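Local coordinates for UDP-N-acetylglucosamine 2-epimerase (Methanocaldococcus jannaschii, PDB 4NES), which catalyses the reversible epimerisation at C-2 of UDP-N-acetylglucosamine to UDP-N-acetylmannosamine, working as a homodimer, at the interface of chains A and B. Numbering follows the deposited sequence. Chains: chain A/B, UDP-N-acetylglucosamine 2-epimerase.

Contact 1: the interface of chains A and B. Residues chain A 71-72, 75-76, 104, 108; chain B 68, 71-72, 75, 100.
Helix 67-85 of chain A packs against helix 67-85 of chain B, and beside this pair helix 97-108 of each chain meets its counterpart. A:Gly72 and B:Gly72 face each other where the first two helices come together. With no side chain on either residue, their CA atoms lie 3.8 Å apart, and the backbones can approach closely. A:Leu75 and B:Leu75 flank this point and cross at about a right angle. Their CD1 methyls touch at 3.7 Å. Both leucines have CG anti to the carbonyl carbon (chi1 -63°) and CD1 extended beyond it (chi2 -176°), which sends this methyl across the boundary. Each CD1 then lies against the other chain's Gly72 and Thr71. CD1 of A:Leu75 meets the CG2 methyl of B:Thr71 at 3.7 Å, and CG2 of A:Thr71 meets CD1 of B:Leu75 in the same way. The threonines thus offer their methyl branch to the leucines. The other branch of B:Thr71 has a polar role. Its hydroxyl OG1 is 2.9 Å from water 1, and the same water is 2.7 Å from the side-chain amino nitrogen NZ of A:Lys108. This water joins the chains where no direct polar pair is formed. CB of A:Leu75 also rests 3.5 Å from the carbonyl O of B:Gly68, a van der Waals contact. Further along, A:Leu104 and B:Leu100 reach toward each other tip to tip. CD1 of A:Leu104 is 3.9 Å from CD2 of B:Leu100, and its CD2 branch lies nearly as near. With CG anti to the backbone N (chi1 -175° in A:Leu104), each side chain is held out toward the other. The patch is therefore mainly apolar, with the water bridge at its side. As part of a two-fold symmetric interface, it joins the subunits of the homodimer through close helix packing.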
# COMPACT_ATOMS: atom_id res chain seq x y z
N THR A 71 1.65 11.70 4.09
CA THR A 71 2.10 10.31 4.14
C THR A 71 3.59 10.22 3.81
O THR A 71 4.33 9.47 4.44
CB THR A 71 1.29 9.42 3.18
OG1 THR A 71 -0.11 9.61 3.43
CG2 THR A 71 1.64 7.95 3.36
N GLY A 72 4.04 11.01 2.83
CA GLY A 72 5.45 11.03 2.46
C GLY A 72 6.37 11.46 3.58
O GLY A 72 7.39 10.82 3.86
N LEU A 75 6.59 8.61 6.04
CA LEU A 75 7.51 7.54 5.66
C LEU A 75 8.95 7.92 5.97
O LEU A 75 9.71 7.11 6.52
CB LEU A 75 7.41 7.21 4.16
CG LEU A 75 6.09 6.67 3.62
CD1 LEU A 75 6.21 6.32 2.14
CD2 LEU A 75 5.63 5.46 4.41
N ILE A 76 9.33 9.14 5.63
CA ILE A 76 10.68 9.61 5.91
C ILE A 76 10.99 9.61 7.40
O ILE A 76 12.02 9.08 7.83
CB ILE A 76 10.92 11.02 5.32
CG1 ILE A 76 10.82 10.97 3.80
CG2 ILE A 76 12.29 11.55 5.73
CD1 ILE A 76 10.50 12.31 3.18
N LEU A 104 3.84 0.59 6.10
CA LEU A 104 4.67 0.58 4.92
C LEU A 104 6.15 0.70 5.27
O LEU A 104 6.99 0.01 4.68
CB LEU A 104 4.24 1.69 3.96
CG LEU A 104 4.97 1.69 2.62
CD1 LEU A 104 4.99 0.30 1.99
CD2 LEU A 104 4.29 2.68 1.70
N LYS A 108 8.96 -2.68 4.71
CA LYS A 108 10.19 -2.63 3.92
C LYS A 108 11.44 -2.85 4.77
O LYS A 108 12.48 -3.24 4.26
CB LYS A 108 10.29 -1.32 3.15
CG LYS A 108 9.23 -1.13 2.06
CD LYS A 108 9.45 -2.10 0.89
CE LYS A 108 8.43 -1.88 -0.23
NZ LYS A 108 8.66 -0.60 -0.98
N GLY B 68 11.90 4.05 2.92
CA GLY B 68 11.01 5.08 3.44
C GLY B 68 11.40 6.45 2.93
O GLY B 68 10.54 7.24 2.53
N THR B 71 10.68 6.40 -1.08
CA THR B 71 9.25 6.35 -1.37
C THR B 71 8.56 7.61 -0.84
O THR B 71 7.69 8.17 -1.51
CB THR B 71 8.60 5.10 -0.77
OG1 THR B 71 9.34 3.94 -1.18
CG2 THR B 71 7.15 4.96 -1.21
N GLY B 72 8.95 8.07 0.34
CA GLY B 72 8.39 9.28 0.92
C GLY B 72 8.61 10.53 0.07
O GLY B 72 7.67 11.29 -0.18
N LEU B 75 6.29 10.30 -2.90
CA LEU B 75 4.90 10.69 -2.63
C LEU B 75 4.76 12.20 -2.63
O LEU B 75 3.82 12.74 -3.22
CB LEU B 75 4.41 10.15 -1.28
CG LEU B 75 4.34 8.64 -1.08
CD1 LEU B 75 3.75 8.30 0.29
CD2 LEU B 75 3.53 7.99 -2.18
N LEU B 100 4.86 1.89 -6.75
CA LEU B 100 4.03 2.02 -5.56
C LEU B 100 3.74 3.48 -5.25
O LEU B 100 2.60 3.84 -4.97
CB LEU B 100 4.71 1.36 -4.36
CG LEU B 100 3.95 1.54 -3.04
CD1 LEU B 100 2.59 0.86 -3.11
CD2 LEU B 100 4.77 1.00 -1.85
O HOH W 1 8.30 1.75 0.36

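Contact 2: the interface of chains A and B. Residues chain A 107-108, 110, 139; chain B 126, 128, 131.
Apolar packing carries most of this contact, in which the end of helix 97-108 of chain A, the loop residue A:Lys110 just past it and the loop residue A:Ile139 meet the start of helix 128-138 of chain B and the loop residue B:Asn126 before it. B:Ile131 is the central side chain, with 58 Å² hidden by chain A. Its two branches serve different partners. The CG2 methyl meets CG2 of A:Ile139 at 3.8 Å, and the two isoleucines cross at about a right angle. A:Ile139 holds CG1 between its backbone N and carbonyl carbon (chi1 47°), leaving CG2 to face chain B. The CD1 methyl of B:Ile131 instead reaches A:Ser107, 4.0 Å from its CB and also near its hydroxyl and carbonyl oxygens. A:Lys108 adds the aliphatic part of its side chain. The chain bends at chi2 (-69°) and again at chi4 (71°). Its CD lies 3.8 Å from CB of B:Pro128, on the CA and CB side of the ring, and the two side chains meet at a slant. Its CE is 3.9 Å from CG2 of B:Ile131, and these two side chains run past each other in opposite directions. An alanine in place of A:Lys108 would probably leave B:Pro128 and the CG2 side of B:Ile131 without this apolar cover, opening a gap between them and helix 97-108. Polar contact here goes through solvent. Water 2 lies 2.6 Å from the backbone O of B:Asn126 and 3.2 Å from the backbone O of A:Ser107. It thus links two carbonyl groups that cannot bond to each other directly. B:Asn126 is poorly ordered, so this bridge is less certain. The extended chain of A:Lys110 passes the same region, with CE 4.0 Å from the O of B:Asn126, a loose contact. The site seats the start of one subunit's helix against the other subunit and helps to hold the homodimer together.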
# COMPACT_ATOMS: atom_id res chain seq x y z
N SER A 107 7.19 -2.73 6.95
CA SER A 107 7.23 -3.83 6.00
C SER A 107 8.51 -3.85 5.17
O SER A 107 9.10 -4.91 4.96
CB SER A 107 5.99 -3.80 5.09
OG SER A 107 6.06 -2.75 4.16
N LYS A 108 8.96 -2.68 4.71
CA LYS A 108 10.19 -2.63 3.92
C LYS A 108 11.44 -2.85 4.77
O LYS A 108 12.48 -3.24 4.26
CB LYS A 108 10.29 -1.32 3.15
CG LYS A 108 9.23 -1.13 2.06
CD LYS A 108 9.45 -2.10 0.89
CE LYS A 108 8.43 -1.88 -0.23
NZ LYS A 108 8.66 -0.60 -0.98
N LYS A 110 11.42 -5.06 7.08
CA LYS A 110 11.23 -6.45 7.50
C LYS A 110 10.91 -6.57 8.99
O LYS A 110 11.31 -7.53 9.66
CB LYS A 110 12.40 -7.34 7.06
CG LYS A 110 12.67 -7.21 5.56
CD LYS A 110 13.68 -8.23 5.07
CE LYS A 110 14.07 -7.89 3.64
NZ LYS A 110 14.73 -9.04 2.94
N ILE A 139 -0.00 -6.05 4.24
CA ILE A 139 1.39 -6.12 4.68
C ILE A 139 1.53 -6.43 6.17
O ILE A 139 2.61 -6.28 6.75
CB ILE A 139 2.19 -4.85 4.31
CG1 ILE A 139 1.40 -3.60 4.67
CG2 ILE A 139 2.55 -4.87 2.82
CD1 ILE A 139 2.15 -2.32 4.38
N ASN B 126 7.76 -10.99 1.69
CA ASN B 126 8.82 -10.31 2.41
C ASN B 126 9.77 -9.51 1.47
O ASN B 126 10.48 -8.62 1.94
CB ASN B 126 9.60 -11.31 3.28
CG ASN B 126 8.71 -12.01 4.32
OD1 ASN B 126 7.88 -11.38 4.97
ND2 ASN B 126 8.90 -13.31 4.48
N PRO B 128 10.78 -6.66 -1.33
CA PRO B 128 10.13 -5.36 -1.53
C PRO B 128 9.31 -5.31 -2.83
O PRO B 128 8.27 -4.63 -2.87
CB PRO B 128 11.29 -4.36 -1.58
CG PRO B 128 12.51 -5.19 -1.86
CD PRO B 128 12.25 -6.55 -1.30
N ILE B 131 5.84 -6.76 -2.16
CA ILE B 131 5.05 -5.77 -1.43
C ILE B 131 4.53 -4.71 -2.39
O ILE B 131 3.34 -4.42 -2.42
CB ILE B 131 5.85 -5.10 -0.30
CG1 ILE B 131 6.10 -6.10 0.84
CG2 ILE B 131 5.11 -3.89 0.24
CD1 ILE B 131 7.21 -5.69 1.79
O HOH W 2 10.55 -6.01 2.31

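The centres of the C-alpha atoms of contact 1 and contact 2 are about 12 Å apart, so they form neighbouring parts of one dimer interface. They share A:Lys108, the last residue of helix 97-108. Its aliphatic stem belongs to contact 2, while its NZ points back to the water of contact 1. Two-fold symmetry repeats both patches with the chains exchanged. The centres lie about 23 Å (contact 1) and 29 Å (contact 2) from A:His207, the likely active-site residue. Both are therefore remote from it and probably serve assembly rather than direct catalysis.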